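Local coordinates for rhamnonate dehydratase (PDB 3FXG) that catalyses the magnesium-dependent dehydration of L-rhamnonate to its 2-keto-3-deoxy product, as a member of the enolase superfamily, at the interface of chains A and B and the interface of chains A and C. Sequence-based numbering; all coordinates share one arbitrary frame. Chains: chain A/B/C, Rhamnonate dehydratase.

Contacts 2 and 3 belong to one two-fold A-C interface: each chain offers the loop residues 122 and 123 to residues 64, 84 and 128 of the other, and the centres of their C-alpha atoms lie about 15 Å apart. Contact 1 is a separate meeting of chains A and B, built from helix 305-316 of both, with its C-alpha centre about 28 Å from that of either other contact. Chain A thus holds two partners through different elements. Two such independent two-fold joints could extend pairs of chains towards the eight-copy deposited assembly, although the coordinates alone do not prove that this octamer forms in solution.

Contact 1: the interface of chains A and B. Residues chain A 310, 313; chain B 310, 313.
At A:Lys310, chi1 of -65° sets CG anti to the carbonyl carbon and beside the backbone N, where CA, CB and CG together form the surface on which the methyl of B:Ala313 rests. B:Lys310 has the same first torsion and offers the same surface to A:Ala313. All four residues belong to helix 305-316, part of the C-terminal barrel domain of the enolase superfamily, and the two copies of the helix cross steeply about a two-fold axis.

At the centre the two alanine methyls meet at an angle across the axis, A:Ala313 CB lying 3.5 Å from B:Ala313 CB. Each methyl also nestles against the opposite lysine: A:Ala313 CB is 3.7 Å from B:Lys310 CA, and A:Lys310 CG comes within 4.0 Å of B:Ala313 CB. The twin of that last contact brings B:Lys310 CG to 3.9 Å from A:Ala313 CB, the methyl again resting on the first carbons of the lysine chain. With side chains this small at the crossing, the backbones come very near one another.

Two waters complete the patch through the backbone carbonyls. Water 2 lies 2.7 Å from A:Lys310 O and 2.8 Å from B:Ala313 O. Its symmetry mate, water 1, links A:Ala313 O with B:Lys310 O, so carbonyl oxygens of the two helices share solvent beside the apolar crossing.

Contact 2: the interface of chains A and C. Residues chain A 63-64, 84, 128; chain C 92, 122-123.
C:Tyr123 packs against A:Leu64 and A:Phe84 and is bonded through its backbone to A:Leu128, residues of the N-terminal capping domain of the mandelate racemase/muconate lactonizing enzyme family; the tyrosine itself comes from the same domain of its own chain. This is the tight part. One branch of A:Leu64 does the touching: the CD1 methyl sits over one face of the phenol ring, above its inner end, 3.8 Å from C:Tyr123 CG. A:Phe84 comes in at about a right angle to the tyrosine side chain, its CE2 reaching C:Tyr123 CB at 4.0 Å. Behind them the backbone ties the chains together, A:Leu128 N at the start of helix 128-148 donating to C:Tyr123 O over 3.0 Å. The N-H arrives tilted 26° from the carbonyl plane.

C:Phe122 stands next to this centre. Its CG sits between the backbone N and the carbonyl carbon (chi1 73°), which swings the ring beneath C:Tyr123, whose CD2 lies 3.3 Å above the plane of the C:Phe122 ring, towards the rim. Across the interface A:Phe84 CE2 meets the rim of that ring, 4.0 Å from C:Phe122 CE1, with the two planes inclined at about 40°.

The margins are looser: A:Val63 and C:Leu92 each bury little surface and touch through few atoms. A:Val63 brushes the far end of the phenylalanine, CG1 being 4.1 Å from C:Phe122 CZ. The second branch of A:Leu64, CD2, merely grazes C:Leu92 CD2 at 4.1 Å.

Contact 3: the interface of chains A and C. Residues chain A 122-123; chain C 64, 84, 127-128, 276, 278.
A:Tyr123 buries the most surface here, followed by A:Phe122 and, across from them, C:Phe84. The tyrosine ring takes the CD1 methyl of C:Leu64 over one face, 3.9 Å from A:Tyr123 CG. Its backbone carbonyl accepts a hydrogen bond from C:Leu128 N, 3.0 Å from A:Tyr123 O, where helix 128-148 begins; the bond is bent, 143° at the hydrogen.

C:Phe84 wedges its outer edge into the angle between the two aromatic residues. CE1 faces the rim of the other phenylalanine, 3.9 Å from A:Phe122 CD1, while CZ rests against the beta-carbon of A:Tyr123. A chi1 of 71° puts CG of A:Phe122 between the backbone N and the carbonyl carbon, which turns the ring towards C:Phe84.

The backbone and beta-carbon of A:Phe122 face C:His276. A:Phe122 CA lies over the rim of one imidazole face, 3.6 Å from C:His276 CD2, while A:Phe122 O lies at the ring edge, in its plane. The same carbonyl is linked by water 3 to the phenol of C:Tyr278: the water lies 2.8 Å from A:Phe122 O and 2.7 Å from C:Tyr278 OH. C:Gly127 N lies 3.3 Å above the centre of the C:Tyr278 ring and may help fix its tilt.

In the deposited assembly this joint holds chain A to chain C; because C:His276 directly follows the magnesium ligand C:Glu275, it may also steady the segment bordering the metal site.

Contact 1: the interface of chains A and B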
# COMPACT_ATOMS: atom_id res chain seq x y z
N LYS A 310 -24.71 -4.26 16.49
CA LYS A 310 -23.94 -3.37 15.62
C LYS A 310 -22.67 -4.05 15.12
O LYS A 310 -22.24 -3.84 13.98
CB LYS A 310 -23.59 -2.07 16.34
CG LYS A 310 -24.82 -1.23 16.68
CD LYS A 310 -24.44 0.13 17.24
CE LYS A 310 -25.67 0.98 17.51
NZ LYS A 310 -26.55 0.37 18.55
N ALA A 313 -23.69 -6.46 12.37
CA ALA A 313 -24.07 -5.76 11.15
C ALA A 313 -22.84 -5.38 10.32
O ALA A 313 -22.85 -5.47 9.10
CB ALA A 313 -24.88 -4.52 11.48
N LYS B 310 -28.40 -1.84 9.48
CA LYS B 310 -27.09 -2.47 9.35
C LYS B 310 -26.08 -1.51 8.73
O LYS B 310 -24.91 -1.50 9.11
CB LYS B 310 -27.20 -3.75 8.52
CG LYS B 310 -28.04 -4.83 9.18
CD LYS B 310 -28.05 -6.12 8.36
CE LYS B 310 -28.88 -7.19 9.05
NZ LYS B 310 -30.29 -6.76 9.26
N ALA B 313 -24.98 0.87 11.37
CA ALA B 313 -24.14 0.21 12.36
C ALA B 313 -22.69 0.14 11.89
O ALA B 313 -21.76 0.30 12.68
CB ALA B 313 -24.66 -1.20 12.65
O HOH W 1 -23.47 -3.18 7.46
O HOH W 2 -20.42 -1.81 14.04

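Contact 2: the interface of chains A and C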
# COMPACT_ATOMS: atom_id res chain seq x y z
N VAL A 63 -10.98 -15.22 39.75
CA VAL A 63 -10.92 -14.15 40.74
C VAL A 63 -12.13 -13.23 40.85
O VAL A 63 -12.45 -12.75 41.94
CB VAL A 63 -9.65 -13.28 40.53
CG1 VAL A 63 -9.80 -12.43 39.27
CG2 VAL A 63 -9.42 -12.40 41.75
N LEU A 64 -12.82 -12.97 39.74
CA LEU A 64 -13.96 -12.05 39.77
C LEU A 64 -15.27 -12.60 40.32
O LEU A 64 -15.93 -11.95 41.13
CB LEU A 64 -14.21 -11.49 38.36
CG LEU A 64 -13.07 -10.64 37.80
CD1 LEU A 64 -13.40 -10.19 36.39
CD2 LEU A 64 -12.85 -9.43 38.70
N PHE A 84 -19.96 -12.30 34.63
CA PHE A 84 -18.82 -12.39 35.53
C PHE A 84 -18.44 -10.95 35.86
O PHE A 84 -18.69 -10.05 35.07
CB PHE A 84 -17.67 -13.16 34.86
CG PHE A 84 -16.71 -12.31 34.08
CD1 PHE A 84 -17.16 -11.47 33.06
CD2 PHE A 84 -15.34 -12.38 34.33
CE1 PHE A 84 -16.26 -10.70 32.32
CE2 PHE A 84 -14.44 -11.62 33.59
CZ PHE A 84 -14.90 -10.78 32.58
N LEU A 128 -13.35 -5.26 32.23
CA LEU A 128 -14.35 -5.25 33.30
C LEU A 128 -15.48 -4.21 33.22
O LEU A 128 -16.65 -4.55 33.35
CB LEU A 128 -13.65 -5.14 34.66
CG LEU A 128 -14.55 -5.17 35.90
CD1 LEU A 128 -15.38 -6.44 35.91
CD2 LEU A 128 -13.68 -5.09 37.15
N LEU C 92 -9.22 -5.45 43.62
CA LEU C 92 -8.38 -6.21 42.70
C LEU C 92 -6.97 -6.41 43.23
O LEU C 92 -6.36 -7.46 43.03
CB LEU C 92 -8.33 -5.51 41.34
CG LEU C 92 -9.62 -5.58 40.53
CD1 LEU C 92 -9.50 -4.69 39.30
CD2 LEU C 92 -9.89 -7.03 40.12
N PHE C 122 -7.67 -11.59 30.60
CA PHE C 122 -9.06 -11.95 30.33
C PHE C 122 -10.10 -10.90 30.69
O PHE C 122 -11.23 -10.95 30.21
CB PHE C 122 -9.40 -13.31 30.98
CG PHE C 122 -9.53 -13.27 32.48
CD1 PHE C 122 -10.79 -13.21 33.07
CD2 PHE C 122 -8.41 -13.36 33.29
CE1 PHE C 122 -10.93 -13.25 34.46
CE2 PHE C 122 -8.54 -13.40 34.68
CZ PHE C 122 -9.81 -13.34 35.26
N TYR C 123 -9.73 -9.93 31.53
CA TYR C 123 -10.67 -8.87 31.90
C TYR C 123 -9.99 -7.51 31.90
O TYR C 123 -10.57 -6.52 32.33
CB TYR C 123 -11.28 -9.16 33.28
CG TYR C 123 -10.34 -8.97 34.46
CD1 TYR C 123 -10.23 -7.73 35.10
CD2 TYR C 123 -9.56 -10.02 34.93
CE1 TYR C 123 -9.39 -7.56 36.19
CE2 TYR C 123 -8.71 -9.86 36.03
CZ TYR C 123 -8.63 -8.62 36.65
OH TYR C 123 -7.78 -8.45 37.72

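Contact 3: the interface of chains A and C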
# COMPACT_ATOMS: atom_id res chain seq x y z
N PHE A 122 -12.96 7.01 30.21
CA PHE A 122 -11.74 7.41 30.88
C PHE A 122 -11.09 6.28 31.68
O PHE A 122 -9.92 6.37 32.04
CB PHE A 122 -11.96 8.66 31.74
CG PHE A 122 -12.79 8.43 32.98
CD1 PHE A 122 -12.18 8.32 34.22
CD2 PHE A 122 -14.18 8.37 32.90
CE1 PHE A 122 -12.95 8.16 35.38
CE2 PHE A 122 -14.96 8.21 34.05
CZ PHE A 122 -14.34 8.11 35.29
N TYR A 123 -11.84 5.21 31.94
CA TYR A 123 -11.28 4.08 32.67
C TYR A 123 -11.77 2.76 32.08
O TYR A 123 -11.53 1.69 32.65
CB TYR A 123 -11.64 4.16 34.16
CG TYR A 123 -13.09 3.87 34.50
CD1 TYR A 123 -13.52 2.58 34.80
CD2 TYR A 123 -14.04 4.90 34.53
CE1 TYR A 123 -14.85 2.31 35.12
CE2 TYR A 123 -15.37 4.64 34.85
CZ TYR A 123 -15.77 3.35 35.14
OH TYR A 123 -17.09 3.09 35.44
N LEU C 64 -14.53 7.00 40.61
CA LEU C 64 -13.60 6.06 41.23
C LEU C 64 -12.93 6.51 42.53
O LEU C 64 -12.89 5.76 43.50
CB LEU C 64 -12.52 5.64 40.22
CG LEU C 64 -13.01 4.94 38.96
CD1 LEU C 64 -11.81 4.54 38.11
CD2 LEU C 64 -13.83 3.71 39.32
N PHE C 84 -5.78 6.65 40.72
CA PHE C 84 -7.23 6.64 40.79
C PHE C 84 -7.67 5.20 40.65
O PHE C 84 -6.93 4.37 40.11
CB PHE C 84 -7.85 7.54 39.71
CG PHE C 84 -8.04 6.88 38.36
CD1 PHE C 84 -9.18 7.15 37.61
CD2 PHE C 84 -7.09 6.01 37.84
CE1 PHE C 84 -9.37 6.57 36.35
CE2 PHE C 84 -7.28 5.42 36.59
CZ PHE C 84 -8.42 5.70 35.84
N GLY C 127 -7.76 0.09 30.65
CA GLY C 127 -8.62 0.58 31.71
C GLY C 127 -8.22 0.35 33.15
O GLY C 127 -7.04 0.23 33.50
N LEU C 128 -9.24 0.29 34.00
CA LEU C 128 -9.09 0.12 35.45
C LEU C 128 -8.09 -0.92 35.93
O LEU C 128 -7.25 -0.61 36.78
CB LEU C 128 -10.47 -0.16 36.07
CG LEU C 128 -10.55 -0.34 37.59
CD1 LEU C 128 -9.98 0.88 38.31
CD2 LEU C 128 -12.01 -0.55 37.98
N HIS C 276 -5.26 8.18 27.57
CA HIS C 276 -6.23 7.13 27.80
C HIS C 276 -5.93 5.87 26.99
O HIS C 276 -6.84 5.13 26.61
CB HIS C 276 -7.66 7.63 27.51
CG HIS C 276 -8.12 8.70 28.46
ND1 HIS C 276 -8.07 10.04 28.15
CD2 HIS C 276 -8.59 8.62 29.72
CE1 HIS C 276 -8.49 10.75 29.18
NE2 HIS C 276 -8.81 9.91 30.15
N TYR C 278 -3.26 2.33 26.82
CA TYR C 278 -2.55 1.47 27.77
C TYR C 278 -1.64 0.40 27.16
O TYR C 278 -1.88 -0.07 26.05
CB TYR C 278 -3.58 0.75 28.66
CG TYR C 278 -4.72 1.64 29.13
CD1 TYR C 278 -4.73 2.16 30.42
CD2 TYR C 278 -5.75 1.98 28.26
CE1 TYR C 278 -5.76 3.02 30.83
CE2 TYR C 278 -6.77 2.84 28.66
CZ TYR C 278 -6.77 3.35 29.94
OH TYR C 278 -7.77 4.22 30.31
O HOH W 3 -7.26 5.56 32.62